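Local coordinates for protein dehydrogenase (Chromobacterium violaceum, PDB 3Q2I) that probably uses NAD to oxidise UDP-N-acetylglucosaminuronic acid during biosynthesis of 2,3-diacetamido-2,3-dideoxy-D-mannuronic acid, at residues L143-M148 and L199-G204; G154-V159 and S234-S239; E207-Y212 and G226-K231. All blocks are in the same frame, centred on the assembly; numbering follows the deposited sequence.

Contact 1 (L143-M148 and L199-G204)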
loop_
_atom_site.group_PDB
_atom_site.type_symbol
_atom_site.label_atom_id
_atom_site.label_comp_id
_atom_site.label_asym_id
_atom_site.label_seq_id
_atom_site.Cartn_x
_atom_site.Cartn_y
_atom_site.Cartn_z
ATOM N N LEU A 143 22.393 -28.146 -25.260
ATOM C CA LEU A 143 21.472 -28.174 -26.385
ATOM C C LEU A 143 20.328 -27.172 -26.253
ATOM O O LEU A 143 19.947 -26.537 -27.227
ATOM C CB LEU A 143 20.851 -29.570 -26.570
ATOM C CG LEU A 143 21.705 -30.553 -27.379
ATOM C CD1 LEU A 143 21.165 -31.999 -27.228
ATOM C CD2 LEU A 143 21.609 -30.100 -28.809
ATOM N N LEU A 144 19.709 -27.132 -25.071
ATOM C CA LEU A 144 18.703 -26.124 -24.765
ATOM C C LEU A 144 19.268 -24.739 -25.047
ATOM O O LEU A 144 18.619 -23.930 -25.712
ATOM C CB LEU A 144 18.322 -26.183 -23.272
ATOM C CG LEU A 144 17.188 -27.123 -22.878
ATOM C CD1 LEU A 144 17.019 -27.154 -21.367
ATOM C CD2 LEU A 144 15.894 -26.772 -23.602
ATOM N N LYS A 145 20.448 -24.442 -24.512
ATOM C CA LYS A 145 21.001 -23.113 -24.752
ATOM C C LYS A 145 21.175 -22.820 -26.252
ATOM O O LYS A 145 20.863 -21.728 -26.752
ATOM C CB LYS A 145 22.312 -22.917 -23.993
ATOM C CG LYS A 145 22.929 -21.530 -24.199
ATOM C CD LYS A 145 22.134 -20.377 -23.543
ATOM C CE LYS A 145 22.902 -19.042 -23.607
ATOM N NZ LYS A 145 22.158 -17.867 -23.050
ATOM N N ARG A 146 21.700 -23.810 -26.967
ATOM C CA ARG A 146 21.834 -23.673 -28.410
ATOM C C ARG A 146 20.498 -23.434 -29.109
ATOM O O ARG A 146 20.376 -22.563 -29.986
ATOM C CB ARG A 146 22.613 -24.873 -28.963
ATOM C CG ARG A 146 24.095 -24.756 -28.686
ATOM C CD ARG A 146 24.872 -26.056 -28.955
ATOM N NE ARG A 146 24.690 -26.553 -30.322
ATOM C CZ ARG A 146 24.781 -27.835 -30.672
ATOM N NH1 ARG A 146 25.057 -28.766 -29.770
ATOM N NH2 ARG A 146 24.585 -28.196 -31.934
ATOM N N ALA A 147 19.467 -24.179 -28.709
ATOM C CA ALA A 147 18.160 -23.962 -29.306
ATOM C C ALA A 147 17.689 -22.535 -29.071
ATOM O O ALA A 147 17.134 -21.921 -29.964
ATOM C CB ALA A 147 17.141 -24.997 -28.808
ATOM N N MET A 148 17.927 -22.019 -27.868
ATOM C CA MET A 148 17.567 -20.649 -27.516
ATOM C C MET A 148 18.338 -19.662 -28.385
ATOM O O MET A 148 17.734 -18.786 -28.994
ATOM C CB MET A 148 17.888 -20.346 -26.052
ATOM C CG MET A 148 16.802 -20.748 -25.092
ATOM S SD MET A 148 15.164 -20.224 -25.651
ATOM C CE MET A 148 14.212 -21.386 -24.726
ATOM N N LEU A 199 16.720 -19.568 -15.261
ATOM C CA LEU A 199 15.669 -18.610 -15.574
ATOM C C LEU A 199 16.160 -17.431 -16.403
ATOM O O LEU A 199 15.540 -17.098 -17.412
ATOM C CB LEU A 199 14.958 -18.200 -14.273
ATOM C CG LEU A 199 14.311 -19.303 -13.441
ATOM C CD1 LEU A 199 13.699 -18.816 -12.108
ATOM C CD2 LEU A 199 13.235 -19.972 -14.295
ATOM N N ASP A 200 17.209 -16.748 -15.974
ATOM C CA ASP A 200 17.791 -15.696 -16.771
ATOM C C ASP A 200 18.691 -16.266 -17.901
ATOM O O ASP A 200 18.611 -15.779 -19.032
ATOM C CB ASP A 200 18.633 -14.772 -15.865
ATOM C CG ASP A 200 19.248 -13.614 -16.638
ATOM O OD1 ASP A 200 20.325 -13.808 -17.264
ATOM O OD2 ASP A 200 18.626 -12.549 -16.781
ATOM N N TRP A 201 19.453 -17.330 -17.615
ATOM C CA TRP A 201 20.489 -17.789 -18.582
ATOM C C TRP A 201 19.802 -18.388 -19.800
ATOM O O TRP A 201 20.202 -18.076 -20.927
ATOM C CB TRP A 201 21.344 -18.854 -17.911
ATOM C CG TRP A 201 22.346 -19.452 -18.857
ATOM C CD1 TRP A 201 23.312 -18.782 -19.555
ATOM C CD2 TRP A 201 22.536 -20.857 -19.122
ATOM N NE1 TRP A 201 24.039 -19.692 -20.308
ATOM C CE2 TRP A 201 23.587 -20.961 -20.056
ATOM C CE3 TRP A 201 21.909 -22.023 -18.686
ATOM C CZ2 TRP A 201 24.028 -22.199 -20.557
ATOM C CZ3 TRP A 201 22.351 -23.245 -19.169
ATOM C CH2 TRP A 201 23.400 -23.318 -20.096
ATOM N N LEU A 202 18.755 -19.197 -19.615
ATOM C CA LEU A 202 18.107 -19.778 -20.802
ATOM C C LEU A 202 17.014 -18.874 -21.295
ATOM O O LEU A 202 16.899 -18.688 -22.496
ATOM C CB LEU A 202 17.498 -21.152 -20.582
ATOM C CG LEU A 202 18.493 -22.264 -20.244
ATOM C CD1 LEU A 202 17.723 -23.547 -19.998
ATOM C CD2 LEU A 202 19.410 -22.428 -21.490
ATOM N N ILE A 203 16.141 -18.379 -20.407
ATOM C CA ILE A 203 14.941 -17.744 -20.927
ATOM C C ILE A 203 15.063 -16.245 -21.180
ATOM O O ILE A 203 14.433 -15.714 -22.085
ATOM C CB ILE A 203 13.657 -18.060 -20.061
ATOM C CG1 ILE A 203 13.651 -19.519 -19.622
ATOM C CG2 ILE A 203 12.349 -17.455 -20.608
ATOM C CD1 ILE A 203 13.465 -20.549 -20.743
ATOM N N GLY A 204 15.907 -15.571 -20.406
ATOM C CA GLY A 204 16.150 -14.152 -20.663
ATOM C C GLY A 204 15.782 -13.265 -19.463
ATOM O O GLY A 204 15.512 -13.758 -18.364
#
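Lys145 reaches from helix 139-149 across to Trp201. Its NZ donates to Trp201 O at 2.9 Å, tilted 22° from the carbonyl plane. On the way, the lysine chain lies over one face of the indole. CD stands 4.1 Å from the centroid of the five-membered ring, a CH-pi contact. NZ adds an off-centre cation-pi contact to the same ring. A bend at chi2 (69°) turns the extended outer part of the chain along the indole. The accepting carbonyl is in the last turn of its helix, where the helix dipole would probably favour a positive charge.

Next to the lysine, Leu202 CD2 packs 3.7 Å from Lys145 CA and also touches the indole face that carries the lysine. Leu202 CD1 meets Leu144 CD1 at 3.9 Å, the two side chains crossing at about a right angle. Met148 CG rests 3.3 Å from Leu202 O, and its CE touches Ile203 CD1. Arg136 makes a further cation-pi contact with Trp201. Leu144, Met148 and Ile203 all lie on Ile257. The axes of the two short helical segments come within 9.9 Å, at 55° between their directions. This is helix-on-sheet layering, typical of the C-terminal alpha/beta domain of this oxidoreductase family.

Contact 2 (G154-V159 and S234-S239)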
loop_
_atom_site.group_PDB
_atom_site.type_symbol
_atom_site.label_atom_id
_atom_site.label_comp_id
_atom_site.label_asym_id
_atom_site.label_seq_id
_atom_site.Cartn_x
_atom_site.Cartn_y
_atom_site.Cartn_z
ATOM N N GLY A 154 10.885 -19.444 -31.405
ATOM C CA GLY A 154 10.216 -18.175 -31.642
ATOM C C GLY A 154 9.870 -17.588 -30.265
ATOM O O GLY A 154 10.634 -17.727 -29.330
ATOM N N ARG A 155 8.741 -16.904 -30.177
ATOM C CA ARG A 155 8.352 -16.224 -28.931
ATOM C C ARG A 155 8.132 -17.270 -27.836
ATOM O O ARG A 155 7.394 -18.214 -28.050
ATOM C CB ARG A 155 7.071 -15.418 -29.179
ATOM C CG ARG A 155 6.594 -14.697 -27.906
ATOM C CD ARG A 155 5.497 -13.665 -28.108
ATOM N NE ARG A 155 5.515 -12.729 -26.975
ATOM C CZ ARG A 155 4.741 -11.655 -26.867
ATOM N NH1 ARG A 155 4.829 -10.885 -25.791
ATOM N NH2 ARG A 155 3.885 -11.351 -27.834
ATOM N N ILE A 156 8.733 -17.093 -26.656
ATOM C CA ILE A 156 8.485 -17.992 -25.531
ATOM C C ILE A 156 7.222 -17.575 -24.781
ATOM O O ILE A 156 7.009 -16.378 -24.538
ATOM C CB ILE A 156 9.654 -17.968 -24.506
ATOM C CG1 ILE A 156 10.995 -18.162 -25.223
ATOM C CG2 ILE A 156 9.429 -18.907 -23.343
ATOM C CD1 ILE A 156 11.092 -19.474 -25.846
ATOM N N TYR A 157 6.433 -18.585 -24.424
ATOM C CA TYR A 157 5.150 -18.346 -23.784
ATOM C C TYR A 157 5.107 -18.828 -22.344
ATOM O O TYR A 157 4.581 -18.126 -21.487
ATOM C CB TYR A 157 3.997 -19.065 -24.503
ATOM C CG TYR A 157 3.857 -18.605 -25.950
ATOM C CD1 TYR A 157 3.928 -17.253 -26.294
ATOM C CD2 TYR A 157 3.575 -19.525 -26.948
ATOM C CE1 TYR A 157 3.689 -16.817 -27.602
ATOM C CE2 TYR A 157 3.355 -19.094 -28.238
ATOM C CZ TYR A 157 3.447 -17.764 -28.551
ATOM O OH TYR A 157 3.200 -17.340 -29.833
ATOM N N MET A 158 5.625 -20.026 -22.064
ATOM C CA MET A 158 5.396 -20.721 -20.822
ATOM C C MET A 158 6.586 -21.576 -20.435
ATOM O O MET A 158 7.155 -22.308 -21.241
ATOM C CB MET A 158 4.109 -21.555 -20.933
ATOM C CG MET A 158 3.774 -22.500 -19.765
ATOM S SD MET A 158 3.707 -21.688 -18.135
ATOM C CE MET A 158 2.548 -20.360 -18.469
ATOM N N VAL A 159 6.995 -21.469 -19.178
ATOM C CA VAL A 159 8.153 -22.176 -18.630
ATOM C C VAL A 159 7.772 -22.793 -17.280
ATOM O O VAL A 159 7.091 -22.140 -16.460
ATOM C CB VAL A 159 9.372 -21.217 -18.453
ATOM C CG1 VAL A 159 10.581 -21.991 -17.908
ATOM C CG2 VAL A 159 9.766 -20.580 -19.766
ATOM N N SER A 234 9.927 -10.306 -21.881
ATOM C CA SER A 234 9.314 -10.669 -23.176
ATOM C C SER A 234 7.810 -10.941 -23.101
ATOM O O SER A 234 7.158 -11.069 -24.156
ATOM C CB SER A 234 9.962 -11.941 -23.700
ATOM O OG SER A 234 9.615 -13.043 -22.864
ATOM N N GLY A 235 7.256 -11.044 -21.891
ATOM C CA GLY A 235 5.837 -11.386 -21.683
ATOM C C GLY A 235 5.718 -12.845 -21.269
ATOM O O GLY A 235 4.639 -13.242 -20.793
ATOM N N ALA A 236 6.751 -13.643 -21.504
ATOM C CA ALA A 236 6.664 -15.100 -21.136
ATOM C C ALA A 236 6.329 -15.244 -19.652
ATOM O O ALA A 236 6.801 -14.408 -18.837
ATOM C CB ALA A 236 7.957 -15.824 -21.443
ATOM N N LEU A 237 5.559 -16.274 -19.290
ATOM C CA LEU A 237 5.241 -16.527 -17.879
ATOM C C LEU A 237 5.694 -17.902 -17.476
ATOM O O LEU A 237 5.898 -18.787 -18.317
ATOM C CB LEU A 237 3.739 -16.445 -17.631
ATOM C CG LEU A 237 3.153 -15.101 -18.057
ATOM C CD1 LEU A 237 1.647 -15.154 -17.832
ATOM C CD2 LEU A 237 3.736 -13.993 -17.163
ATOM N N GLY A 238 5.862 -18.130 -16.181
ATOM C CA GLY A 238 6.240 -19.472 -15.770
ATOM C C GLY A 238 6.246 -19.628 -14.270
ATOM O O GLY A 238 5.989 -18.678 -13.529
ATOM N N SER A 239 6.578 -20.830 -13.812
ATOM C CA SER A 239 6.740 -21.079 -12.376
ATOM C C SER A 239 7.936 -21.985 -12.122
ATOM O O SER A 239 8.315 -22.782 -12.996
ATOM C CB SER A 239 5.494 -21.791 -11.840
ATOM O OG SER A 239 5.238 -23.013 -12.507
#
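Arg155 carries its CG anti to the backbone N (chi1 179°) and stays extended to NE, which brings the guanidinium to the turn at Ser234. Met158 starts the same way, CG anti to the backbone N, but then bends at chi2 and chi3. This folds its thioether back over the neighbouring strand, so that SD lies 3.6 Å from Leu237 O and CE touches Leu237 CB.

Arg155 NH1 donates to Ser234 O at 2.9 Å, in the carbonyl plane and at the guanidinium edge. The turn is also held from within: Ser234 OG accepts from Ala236 N, an ST turn. Gly235 sits in this turn with a positive phi that suits glycine. Ala236 CB then presses 3.3 Å from Ile156 O and also packs on Ile156 CG2.

Beyond the turn the strands run parallel. Leu237 N donates to Tyr157 O at 3.0 Å. The N-H points almost straight at the oxygen (176°), yet it approaches from 43° above the carbonyl plane. Val159 N returns a bond to Leu237 O at 3.0 Å. Met158 CA adds a CA-H...O contact of 3.2 Å to the same oxygen. On the other flank of strand 156-164, Tyr157 and Met158 both face Leu258, a classic beta bulge.

A second subunit packs here: its Leu245 meets Tyr157, and its Tyr212 meets Leu237.

The chemistry is uneven along the contact. Leu237 O has a backbone N-H and a CA-H donor, and the turn carbonyl of Ser234 receives a charged donor. In contrast to Ser234 O and Leu237 O, Ile156 O is buried against the Ala236 methyl and has no polar partner in the model.

Contact 3 (E207-Y212 and G226-K231)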
loop_
_atom_site.group_PDB
_atom_site.type_symbol
_atom_site.label_atom_id
_atom_site.label_comp_id
_atom_site.label_asym_id
_atom_site.label_seq_id
_atom_site.Cartn_x
_atom_site.Cartn_y
_atom_site.Cartn_z
ATOM N N GLU A 207 11.246 -9.792 -15.478
ATOM C CA GLU A 207 10.609 -8.536 -15.092
ATOM C C GLU A 207 10.237 -8.533 -13.614
ATOM O O GLU A 207 10.632 -7.622 -12.895
ATOM C CB GLU A 207 9.318 -8.332 -15.903
ATOM C CG GLU A 207 8.699 -6.971 -15.595
ATOM C CD GLU A 207 7.579 -6.631 -16.535
ATOM O OE1 GLU A 207 6.413 -6.659 -16.117
ATOM O OE2 GLU A 207 7.863 -6.418 -17.727
ATOM N N SER A 208 9.617 -9.625 -13.137
ATOM C CA SER A 208 9.170 -9.634 -11.724
ATOM C C SER A 208 8.911 -11.081 -11.297
ATOM O O SER A 208 8.766 -11.975 -12.173
ATOM C CB SER A 208 7.953 -8.727 -11.500
ATOM O OG SER A 208 6.797 -9.233 -12.194
ATOM N N VAL A 209 8.850 -11.271 -9.981
ATOM C CA VAL A 209 8.475 -12.567 -9.433
ATOM C C VAL A 209 7.449 -12.372 -8.332
ATOM O O VAL A 209 7.379 -11.318 -7.686
ATOM C CB VAL A 209 9.721 -13.295 -8.855
ATOM C CG1 VAL A 209 10.763 -13.534 -9.953
ATOM C CG2 VAL A 209 10.321 -12.511 -7.677
ATOM N N GLN A 210 6.719 -13.473 -8.040
ATOM C CA GLN A 210 5.816 -13.545 -6.875
ATOM C C GLN A 210 6.043 -14.907 -6.228
ATOM O O GLN A 210 5.875 -15.922 -6.907
ATOM C CB GLN A 210 4.354 -13.535 -7.352
ATOM C CG GLN A 210 4.024 -12.259 -8.067
ATOM C CD GLN A 210 2.765 -12.359 -8.945
ATOM O OE1 GLN A 210 2.165 -11.350 -9.283
ATOM N NE2 GLN A 210 2.381 -13.578 -9.322
ATOM N N ALA A 211 6.429 -14.963 -4.961
ATOM C CA ALA A 211 6.903 -16.216 -4.371
ATOM C C ALA A 211 6.202 -16.551 -3.057
ATOM O O ALA A 211 5.700 -15.645 -2.377
ATOM C CB ALA A 211 8.423 -16.246 -4.241
ATOM N N TYR A 212 6.107 -17.861 -2.754
ATOM C CA TYR A 212 5.758 -18.330 -1.419
ATOM C C TYR A 212 6.882 -19.308 -1.034
ATOM O O TYR A 212 7.340 -20.080 -1.873
ATOM C CB TYR A 212 4.466 -19.167 -1.358
ATOM C CG TYR A 212 3.182 -18.432 -1.635
ATOM C CD1 TYR A 212 2.539 -17.759 -0.614
ATOM C CD2 TYR A 212 2.549 -18.571 -2.861
ATOM C CE1 TYR A 212 1.366 -17.072 -0.876
ATOM C CE2 TYR A 212 1.336 -17.927 -3.113
ATOM C CZ TYR A 212 0.739 -17.242 -2.091
ATOM O OH TYR A 212 -0.432 -16.538 -2.317
ATOM N N GLY A 226 9.078 -24.312 -1.725
ATOM C CA GLY A 226 8.749 -22.977 -2.254
ATOM C C GLY A 226 8.185 -23.057 -3.641
ATOM O O GLY A 226 8.413 -24.013 -4.376
ATOM N N THR A 227 7.515 -21.990 -4.063
ATOM C CA THR A 227 7.041 -21.872 -5.416
ATOM C C THR A 227 7.151 -20.403 -5.833
ATOM O O THR A 227 7.010 -19.516 -4.987
ATOM C CB THR A 227 5.602 -22.420 -5.575
ATOM O OG1 THR A 227 5.272 -22.447 -6.963
ATOM C CG2 THR A 227 4.519 -21.641 -4.756
ATOM N N VAL A 228 7.544 -20.190 -7.080
ATOM C CA VAL A 228 7.670 -18.806 -7.549
ATOM C C VAL A 228 6.981 -18.682 -8.889
ATOM O O VAL A 228 7.273 -19.492 -9.771
ATOM C CB VAL A 228 9.124 -18.361 -7.632
ATOM C CG1 VAL A 228 9.976 -19.283 -8.495
ATOM C CG2 VAL A 228 9.203 -16.894 -8.051
ATOM N N SER A 229 6.119 -17.667 -9.036
ATOM C CA SER A 229 5.502 -17.237 -10.298
ATOM C C SER A 229 6.492 -16.228 -10.921
ATOM O O SER A 229 6.964 -15.322 -10.202
ATOM C CB SER A 229 4.178 -16.489 -9.905
ATOM O OG SER A 229 3.306 -17.363 -9.255
ATOM N N VAL A 230 6.820 -16.388 -12.221
ATOM C CA VAL A 230 7.793 -15.533 -12.874
ATOM C C VAL A 230 7.192 -14.894 -14.136
ATOM O O VAL A 230 6.497 -15.566 -14.950
ATOM C CB VAL A 230 8.992 -16.396 -13.323
ATOM C CG1 VAL A 230 10.103 -15.520 -14.013
ATOM C CG2 VAL A 230 9.581 -17.129 -12.129
ATOM N N LYS A 231 7.490 -13.598 -14.336
ATOM C CA LYS A 231 7.122 -12.867 -15.538
ATOM C C LYS A 231 8.374 -12.362 -16.206
ATOM O O LYS A 231 9.149 -11.654 -15.554
ATOM C CB LYS A 231 6.130 -11.716 -15.287
ATOM C CG LYS A 231 5.869 -10.926 -16.591
ATOM C CD LYS A 231 4.943 -9.764 -16.325
ATOM C CE LYS A 231 4.829 -8.918 -17.603
ATOM N NZ LYS A 231 4.141 -7.626 -17.354
HETATM O O HOH W 1 5.874 -5.292 -18.649
#
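Lys231 runs beside Glu207, both side chains pointing the same way. Its CB lies 4.0 Å from Ser208 OG. From there the chain is fully extended, with CG anti to the backbone N (chi1 176°), and it comes alongside the carboxylate. CG packs on Leu237 of the adjoining strand 237-243. CD is 3.4 Å from Glu207 OE1 and CE is closer still. NZ closes a salt bridge to OE1 at 2.8 Å, on the syn side and 28° out of the carboxylate plane. A water accepts from NZ at 3.2 Å and donates to Glu207 OE2, so it links the two charged ends a second time.

The backbone of the same residues forms a classic beta bulge. Lys231 O accepts from both Glu207 N (2.8 Å) and Ser208 N (3.2 Å). Beyond it the pairing is regular and antiparallel, with hydrogen-bonded pairs Gln210–Ser229 and Tyr212–Thr227.

On the face of Val209, Ala211 and Val228, Val228 CG2 fits 3.7 Å from Val209 CB and also touches Ala211 CB. Helix 325-344 covers this side through Ala337 and Met338. The face of Ser208, Gln210 and Tyr212 meets a second subunit. Ser208 OG bonds to Tyr212 OH of that subunit, and Tyr212 OH to its Ser208 OG. The arrangement is a beta hairpin whose polar face forms part of a subunit interface between sheets.

How the contacts relate
Contacts 2 and 3 share one mixed sheet, and their centres are about 13 Å apart. Strands 225-232 and 237-243 join them, with a probable hydrogen bond from Val230 N to Gly238 O at 2.8 Å. Both contacts touch the second subunit. Contact 1 lies on the helical side, its centre about 12 Å from that of contact 2. Ile203 CD1 meets Val159 CG2 at 3.8 Å, and Met148 CE meets Ile156 CD1. Contacts 1 and 3 adjoin in sequence without other touch. Contact 1 stands back from the bound ligands: the Trp201 side chain is about 12 Å from the UDP-sugar and about 14 Å from NADH. Helix 193-203 also carries His194 and Tyr195 of the UDP-sugar pocket.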